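Local coordinates for conserved Hypothetical Protein TT1486 (Thermus thermophilus, PDB 2CU5) that is of unproven function but belongs to the UPF0047 (YjbQ) family and may act as a secondary thiamine-phosphate synthase, at residues Met1-Val5 / Val124-Leu128; Gly32-Val38 / Val92-Ala98. Residues are numbered along the deposited sequence.

Interaction 1: residues Met1-Val5 / Val124-Leu128; sequences MEGVV and VWVRL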
ATOM      1  N   MET A   1      -4.909  25.139   1.960  1.00 28.55           N
ATOM      2  CA  MET A   1      -3.455  24.835   2.086  1.00 29.40           C
ATOM      3  C   MET A   1      -2.707  25.365   0.868  1.00 30.15           C
ATOM      4  O   MET A   1      -3.252  25.400  -0.239  1.00 30.08           O
ATOM      5  CB  MET A   1      -3.232  23.323   2.178  1.00 29.44           C
ATOM      6  CG  MET A   1      -4.076  22.619   3.225  1.00 29.28           C
ATOM      7  SD  MET A   1      -3.809  20.831   3.208  1.00 30.85           S
ATOM      8  CE  MET A   1      -4.885  20.352   1.840  1.00 30.11           C
ATOM      9  N   GLU A   2      -1.459  25.770   1.076  1.00 30.08           N
ATOM     10  CA  GLU A   2      -0.632  26.279  -0.011  1.00 30.70           C
ATOM     11  C   GLU A   2       0.044  25.127  -0.745  1.00 29.73           C
ATOM     12  O   GLU A   2       0.669  24.270  -0.123  1.00 30.50           O
ATOM     13  CB  GLU A   2       0.437  27.242   0.526  1.00 30.67           C
ATOM     14  CG  GLU A   2       1.616  27.441  -0.430  1.00 31.84           C
ATOM     15  CD  GLU A   2       2.599  28.509   0.026  1.00 32.54           C
ATOM     16  OE1 GLU A   2       2.996  28.508   1.214  1.00 32.77           O
ATOM     17  OE2 GLU A   2       2.987  29.348  -0.816  1.00 32.32           O
ATOM     18  N   GLY A   3      -0.091  25.111  -2.068  1.00 29.52           N
ATOM     19  CA  GLY A   3       0.529  24.069  -2.868  1.00 28.23           C
ATOM     20  C   GLY A   3      -0.162  22.719  -2.812  1.00 26.68           C
ATOM     21  O   GLY A   3       0.297  21.756  -3.423  1.00 26.59           O
ATOM     22  N   VAL A   4      -1.265  22.641  -2.077  1.00 24.95           N
ATOM     23  CA  VAL A   4      -2.005  21.390  -1.970  1.00 24.49           C
ATOM     24  C   VAL A   4      -3.488  21.650  -2.170  1.00 23.35           C
ATOM     25  O   VAL A   4      -4.081  22.479  -1.475  1.00 22.86           O
ATOM     26  CB  VAL A   4      -1.807  20.732  -0.594  1.00 23.34           C
ATOM     27  CG1 VAL A   4      -2.545  19.406  -0.546  1.00 23.06           C
ATOM     28  CG2 VAL A   4      -0.328  20.526  -0.323  1.00 22.16           C
ATOM     29  N   VAL A   5      -4.080  20.941  -3.125  1.00 23.11           N
ATOM     30  CA  VAL A   5      -5.497  21.098  -3.417  1.00 23.57           C
ATOM     31  C   VAL A   5      -6.322  20.162  -2.552  1.00 24.45           C
ATOM     32  O   VAL A   5      -5.971  18.993  -2.385  1.00 24.16           O
ATOM     33  CB  VAL A   5      -5.808  20.798  -4.895  1.00 23.36           C
ATOM     34  CG1 VAL A   5      -7.302  20.953  -5.154  1.00 26.05           C
ATOM     35  CG2 VAL A   5      -5.010  21.729  -5.788  1.00 26.38           C
ATOM     36  N   VAL A 124      -9.652  14.624   0.055  1.00 18.06           N
ATOM     37  CA  VAL A 124      -8.601  13.978  -0.704  1.00 17.03           C
ATOM     38  C   VAL A 124      -7.651  15.109  -1.070  1.00 17.89           C
ATOM     39  O   VAL A 124      -8.051  16.071  -1.726  1.00 19.09           O
ATOM     40  CB  VAL A 124      -9.129  13.318  -1.991  1.00 16.60           C
ATOM     41  CG1 VAL A 124      -7.960  12.779  -2.802  1.00 17.23           C
ATOM     42  CG2 VAL A 124     -10.095  12.183  -1.645  1.00 17.07           C
ATOM     43  N   TRP A 125      -6.407  15.010  -0.619  1.00 17.09           N
ATOM     44  CA  TRP A 125      -5.420  16.041  -0.914  1.00 17.45           C
ATOM     45  C   TRP A 125      -4.654  15.698  -2.181  1.00 18.62           C
ATOM     46  O   TRP A 125      -4.302  14.541  -2.411  1.00 18.08           O
ATOM     47  CB  TRP A 125      -4.451  16.200   0.254  1.00 14.76           C
ATOM     48  CG  TRP A 125      -5.123  16.577   1.540  1.00 16.42           C
ATOM     49  CD1 TRP A 125      -6.382  17.091   1.693  1.00 16.65           C
ATOM     50  CD2 TRP A 125      -4.557  16.503   2.854  1.00 15.43           C
ATOM     51  NE1 TRP A 125      -6.632  17.343   3.022  1.00 16.63           N
ATOM     52  CE2 TRP A 125      -5.529  16.993   3.756  1.00 16.79           C
ATOM     53  CE3 TRP A 125      -3.321  16.072   3.357  1.00 17.52           C
ATOM     54  CZ2 TRP A 125      -5.304  17.064   5.137  1.00 16.28           C
ATOM     55  CZ3 TRP A 125      -3.097  16.141   4.730  1.00 16.66           C
ATOM     56  CH2 TRP A 125      -4.087  16.635   5.603  1.00 18.10           C
ATOM     57  N   VAL A 126      -4.397  16.711  -3.003  1.00 17.92           N
ATOM     58  CA  VAL A 126      -3.692  16.510  -4.256  1.00 16.66           C
ATOM     59  C   VAL A 126      -2.466  17.412  -4.302  1.00 18.48           C
ATOM     60  O   VAL A 126      -2.571  18.624  -4.132  1.00 17.47           O
ATOM     61  CB  VAL A 126      -4.596  16.841  -5.460  1.00 17.75           C
ATOM     62  CG1 VAL A 126      -3.884  16.492  -6.755  1.00 17.97           C
ATOM     63  CG2 VAL A 126      -5.919  16.092  -5.345  1.00 17.74           C
ATOM     64  N   ARG A 127      -1.310  16.803  -4.526  1.00 17.74           N
ATOM     65  CA  ARG A 127      -0.051  17.524  -4.600  1.00 20.66           C
ATOM     66  C   ARG A 127       0.679  17.173  -5.886  1.00 20.15           C
ATOM     67  O   ARG A 127       0.879  15.999  -6.194  1.00 18.50           O
ATOM     68  CB  ARG A 127       0.825  17.160  -3.404  1.00 21.48           C
ATOM     69  CG  ARG A 127       2.275  17.596  -3.524  1.00 27.22           C
ATOM     70  CD  ARG A 127       2.427  19.102  -3.469  1.00 29.36           C
ATOM     71  NE  ARG A 127       3.632  19.453  -2.726  1.00 32.16           N
ATOM     72  CZ  ARG A 127       4.871  19.227  -3.150  1.00 31.25           C
ATOM     73  NH1 ARG A 127       5.083  18.659  -4.328  1.00 31.90           N
ATOM     74  NH2 ARG A 127       5.897  19.550  -2.379  1.00 32.26           N
ATOM     75  N   LEU A 128       1.072  18.195  -6.637  1.00 21.77           N
ATOM     76  CA  LEU A 128       1.797  17.981  -7.883  1.00 21.53           C
ATOM     77  C   LEU A 128       3.291  18.021  -7.581  1.00 21.86           C
ATOM     78  O   LEU A 128       3.761  18.917  -6.882  1.00 19.47           O
ATOM     79  CB  LEU A 128       1.458  19.084  -8.894  1.00 23.77           C
ATOM     80  CG  LEU A 128      -0.022  19.462  -9.048  1.00 25.96           C
ATOM     81  CD1 LEU A 128      -0.162  20.628 -10.018  1.00 26.97           C
ATOM     82  CD2 LEU A 128      -0.813  18.265  -9.537  1.00 28.96           C
TER
HETATM   83  O   HOH W   1       0.486  21.055  -5.801  1.00 21.72           O
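The apolar centre is the indole of W125, with the thioether of M1 lying over one of its faces. M1 CE sits 3.6 Å from the centroid of the W125 five-membered ring, 11° off the normal, a CH-pi contact; M1 SD is 4.4 Å from the same centroid at 15°, which also makes this a Met-aromatic contact. V4 packs against the base of the tryptophan, V4 CG1 to W125 CB being 3.8 Å, and R104 of the second subunit touches both M1 and W125. V5 and V126 form an antiparallel hydrogen-bonded pair: V5 N donates to V126 O (2.9 Å, 160°) and V126 N to V5 O (2.8 Å, 155°), and V5 CB lies 4.2 Å from V126 CB. This pair starts the pairing of strand 5-11, within this chain an outermost strand of the five-stranded antiparallel sheet, with strand 120-128. Before it the chain bends away at G3, whose positive phi (75°) favours glycine. One water donates to G3 O (2.5 Å) and accepts from L128 N (3.0 Å). On the outer polar edge, R127 CD passes 3.4 Å from G3 O, while R127 NH1 turns back to donate to L128 O (2.9 Å, 132°).

Interaction 2: residues Gly32-Val38 / Val92-Ala98; sequences GLVYLFV and VHLLLLA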
ATOM      1  N   GLY A  32       3.605  15.334 -14.875  1.00 21.15           N
ATOM      2  CA  GLY A  32       4.543  14.844 -13.878  1.00 21.19           C
ATOM      3  C   GLY A  32       3.805  13.993 -12.862  1.00 20.06           C
ATOM      4  O   GLY A  32       2.624  13.699 -13.041  1.00 19.19           O
ATOM      5  N   LEU A  33       4.486  13.603 -11.792  1.00 19.55           N
ATOM      6  CA  LEU A  33       3.853  12.782 -10.769  1.00 18.53           C
ATOM      7  C   LEU A  33       2.830  13.578  -9.966  1.00 18.76           C
ATOM      8  O   LEU A  33       2.946  14.796  -9.817  1.00 19.45           O
ATOM      9  CB  LEU A  33       4.917  12.186  -9.840  1.00 18.14           C
ATOM     10  CG  LEU A  33       5.750  11.083 -10.501  1.00 17.19           C
ATOM     11  CD1 LEU A  33       6.966  10.739  -9.659  1.00 17.00           C
ATOM     12  CD2 LEU A  33       4.866   9.863 -10.705  1.00 17.81           C
ATOM     13  N   VAL A  34       1.821  12.871  -9.470  1.00 16.59           N
ATOM     14  CA  VAL A  34       0.750  13.461  -8.679  1.00 18.37           C
ATOM     15  C   VAL A  34       0.598  12.653  -7.393  1.00 17.69           C
ATOM     16  O   VAL A  34       0.492  11.427  -7.434  1.00 17.28           O
ATOM     17  CB  VAL A  34      -0.596  13.422  -9.442  1.00 20.04           C
ATOM     18  CG1 VAL A  34      -1.711  13.955  -8.560  1.00 21.82           C
ATOM     19  CG2 VAL A  34      -0.494  14.239 -10.733  1.00 20.17           C
ATOM     20  N   TYR A  35       0.592  13.344  -6.260  1.00 16.71           N
ATOM     21  CA  TYR A  35       0.444  12.694  -4.960  1.00 16.95           C
ATOM     22  C   TYR A  35      -0.995  12.851  -4.468  1.00 17.63           C
ATOM     23  O   TYR A  35      -1.572  13.937  -4.561  1.00 16.71           O
ATOM     24  CB  TYR A  35       1.415  13.324  -3.954  1.00 17.79           C
ATOM     25  CG  TYR A  35       1.227  12.877  -2.522  1.00 17.56           C
ATOM     26  CD1 TYR A  35       1.590  11.594  -2.112  1.00 18.21           C
ATOM     27  CD2 TYR A  35       0.677  13.739  -1.574  1.00 18.81           C
ATOM     28  CE1 TYR A  35       1.408  11.180  -0.783  1.00 17.50           C
ATOM     29  CE2 TYR A  35       0.494  13.337  -0.248  1.00 18.98           C
ATOM     30  CZ  TYR A  35       0.861  12.059   0.140  1.00 18.42           C
ATOM     31  OH  TYR A  35       0.683  11.676   1.451  1.00 14.68           O
ATOM     32  N   LEU A  36      -1.571  11.758  -3.962  1.00 15.65           N
ATOM     33  CA  LEU A  36      -2.933  11.758  -3.434  1.00 16.71           C
ATOM     34  C   LEU A  36      -2.917  11.192  -2.021  1.00 15.58           C
ATOM     35  O   LEU A  36      -2.214  10.215  -1.746  1.00 16.32           O
ATOM     36  CB  LEU A  36      -3.858  10.903  -4.299  1.00 17.47           C
ATOM     37  CG  LEU A  36      -4.044  11.280  -5.769  1.00 18.58           C
ATOM     38  CD1 LEU A  36      -5.018  10.301  -6.391  1.00 16.95           C
ATOM     39  CD2 LEU A  36      -4.572  12.713  -5.893  1.00 17.85           C
ATOM     40  N   PHE A  37      -3.707  11.789  -1.134  1.00 13.67           N
ATOM     41  CA  PHE A  37      -3.754  11.349   0.258  1.00 15.55           C
ATOM     42  C   PHE A  37      -5.123  11.581   0.895  1.00 14.70           C
ATOM     43  O   PHE A  37      -5.769  12.598   0.642  1.00 15.01           O
ATOM     44  CB  PHE A  37      -2.682  12.121   1.049  1.00 14.16           C
ATOM     45  CG  PHE A  37      -2.590  11.756   2.513  1.00 14.83           C
ATOM     46  CD1 PHE A  37      -2.026  10.546   2.916  1.00 13.71           C
ATOM     47  CD2 PHE A  37      -3.030  12.647   3.490  1.00 13.95           C
ATOM     48  CE1 PHE A  37      -1.899  10.231   4.269  1.00 16.38           C
ATOM     49  CE2 PHE A  37      -2.908  12.344   4.848  1.00 15.61           C
ATOM     50  CZ  PHE A  37      -2.339  11.132   5.242  1.00 17.06           C
ATOM     51  N   VAL A  38      -5.586  10.625   1.696  1.00 15.37           N
ATOM     52  CA  VAL A  38      -6.839  10.820   2.419  1.00 15.66           C
ATOM     53  C   VAL A  38      -6.432  10.937   3.887  1.00 15.34           C
ATOM     54  O   VAL A  38      -5.802  10.038   4.446  1.00 16.06           O
ATOM     55  CB  VAL A  38      -7.862   9.645   2.251  1.00 14.80           C
ATOM     56  CG1 VAL A  38      -8.551   9.747   0.905  1.00 18.69           C
ATOM     57  CG2 VAL A  38      -7.167   8.301   2.403  1.00 15.97           C
ATOM     58  N   VAL A  92      -3.702   4.571   2.231  1.00 16.10           N
ATOM     59  CA  VAL A  92      -4.295   5.905   2.218  1.00 16.48           C
ATOM     60  C   VAL A  92      -3.596   6.928   1.322  1.00 17.04           C
ATOM     61  O   VAL A  92      -3.841   8.128   1.441  1.00 15.49           O
ATOM     62  CB  VAL A  92      -4.376   6.488   3.647  1.00 15.34           C
ATOM     63  CG1 VAL A  92      -5.272   5.608   4.506  1.00 17.46           C
ATOM     64  CG2 VAL A  92      -2.986   6.599   4.255  1.00 18.85           C
ATOM     65  N   HIS A  93      -2.719   6.466   0.439  1.00 16.73           N
ATOM     66  CA  HIS A  93      -2.053   7.388  -0.469  1.00 17.44           C
ATOM     67  C   HIS A  93      -1.730   6.717  -1.793  1.00 18.03           C
ATOM     68  O   HIS A  93      -1.648   5.487  -1.884  1.00 15.53           O
ATOM     69  CB  HIS A  93      -0.775   7.970   0.158  1.00 19.42           C
ATOM     70  CG  HIS A  93       0.456   7.149  -0.078  1.00 22.58           C
ATOM     71  ND1 HIS A  93       0.771   6.038   0.674  1.00 23.33           N
ATOM     72  CD2 HIS A  93       1.457   7.288  -0.981  1.00 23.67           C
ATOM     73  CE1 HIS A  93       1.911   5.527   0.245  1.00 26.26           C
ATOM     74  NE2 HIS A  93       2.349   6.267  -0.759  1.00 24.35           N
ATOM     75  N   LEU A  94      -1.570   7.540  -2.824  1.00 16.86           N
ATOM     76  CA  LEU A  94      -1.252   7.058  -4.157  1.00 15.38           C
ATOM     77  C   LEU A  94      -0.276   8.035  -4.775  1.00 15.94           C
ATOM     78  O   LEU A  94      -0.203   9.186  -4.364  1.00 16.42           O
ATOM     79  CB  LEU A  94      -2.506   7.003  -5.030  1.00 15.63           C
ATOM     80  CG  LEU A  94      -3.568   5.948  -4.712  1.00 16.95           C
ATOM     81  CD1 LEU A  94      -4.768   6.141  -5.617  1.00 16.93           C
ATOM     82  CD2 LEU A  94      -2.954   4.563  -4.894  1.00 15.80           C
ATOM     83  N   LEU A  95       0.475   7.559  -5.758  1.00 16.29           N
ATOM     84  CA  LEU A  95       1.431   8.390  -6.477  1.00 15.84           C
ATOM     85  C   LEU A  95       1.216   7.958  -7.917  1.00 14.83           C
ATOM     86  O   LEU A  95       1.438   6.796  -8.260  1.00 15.81           O
ATOM     87  CB  LEU A  95       2.855   8.094  -6.018  1.00 14.66           C
ATOM     88  CG  LEU A  95       3.933   8.994  -6.627  1.00 16.38           C
ATOM     89  CD1 LEU A  95       3.633  10.450  -6.292  1.00 16.61           C
ATOM     90  CD2 LEU A  95       5.302   8.580  -6.101  1.00 17.48           C
ATOM     91  N   LEU A  96       0.763   8.888  -8.751  1.00 12.42           N
ATOM     92  CA  LEU A  96       0.458   8.573 -10.140  1.00 14.51           C
ATOM     93  C   LEU A  96       1.061   9.553 -11.140  1.00 16.20           C
ATOM     94  O   LEU A  96       1.354  10.700 -10.804  1.00 16.90           O
ATOM     95  CB  LEU A  96      -1.061   8.549 -10.324  1.00 15.85           C
ATOM     96  CG  LEU A  96      -1.837   7.609  -9.390  1.00 16.10           C
ATOM     97  CD1 LEU A  96      -3.285   8.056  -9.274  1.00 16.90           C
ATOM     98  CD2 LEU A  96      -1.741   6.182  -9.919  1.00 16.27           C
ATOM     99  N   LEU A  97       1.225   9.081 -12.370  1.00 17.00           N
ATOM    100  CA  LEU A  97       1.770   9.882 -13.464  1.00 19.16           C
ATOM    101  C   LEU A  97       0.650  10.647 -14.153  1.00 19.95           C
ATOM    102  O   LEU A  97      -0.451  10.122 -14.335  1.00 19.72           O
ATOM    103  CB  LEU A  97       2.432   8.978 -14.503  1.00 20.02           C
ATOM    104  CG  LEU A  97       3.647   8.160 -14.084  1.00 24.31           C
ATOM    105  CD1 LEU A  97       3.929   7.081 -15.129  1.00 23.41           C
ATOM    106  CD2 LEU A  97       4.831   9.082 -13.920  1.00 24.43           C
ATOM    107  N   ALA A  98       0.936  11.884 -14.541  1.00 19.05           N
ATOM    108  CA  ALA A  98      -0.036  12.708 -15.237  1.00 20.48           C
ATOM    109  C   ALA A  98       0.643  13.348 -16.440  1.00 21.18           C
ATOM    110  O   ALA A  98       1.833  13.651 -16.406  1.00 20.83           O
ATOM    111  CB  ALA A  98      -0.581  13.792 -14.307  1.00 19.86           C
TER
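L33 overlaps L97 through their methyl ends, with L33 CD2 3.3 Å from L97 CD2. On the same face, the edge of the Y35 ring approaches the H93 imidazole (Y35 CE1 to H93 CD2, 3.9 Å); beyond the strand end, F37 CE1 meets V92 CG2 at 3.8 Å. G32 with A98, V34 with L96 and L36 with L94 each share two backbone hydrogen bonds, and V38 N donates to V92 O (3.1 Å, 163°). These are neighbouring inner strands of the five-stranded antiparallel sheet, 32-37 being the central one; the axes of the two short segments approach to 4.4 Å, with 146° between their directions, and the 34° departure from exact antiparallel reflects sheet twist. At G32, phi 143° and psi -172° call for glycine. The face carrying V34, L36, L94, L96 and A98 is wholly aliphatic, V34 CG2 to A98 CB being 3.6 Å; L45, V47 and V111 of the three-stranded sheet pack on L36, L94 and L96, and L27 on V34 and A98. The Y35 face turns to the trimer: Y35 OH hydrogen-bonds L95 O of the second subunit, and L95 O receives the equivalent bond from Y35 of the third.

Overall arrangement
From the N terminus, residues 1-5 lead into strand 5-11 and meet 124-128, so interaction 1 closes a loop over almost the whole chain. Interaction 2 nests inside it: 32-38 returns to 92-98 after 53 residues that include helices 53-66 and 81-90. The two contacts, centres about 10 Å apart, join in one sheet because strands 120-128 and 32-37 are neighbours. R127 O lies 2.7 Å from Y35 N and W125 N 2.8 Å from F37 O, both probable hydrogen bonds, while V126 CG2 packs 3.7 Å from L36 CD2. Together they tie strand 5-11, outermost within this chain, to the sheet's inner strands, and both reach the second subunit.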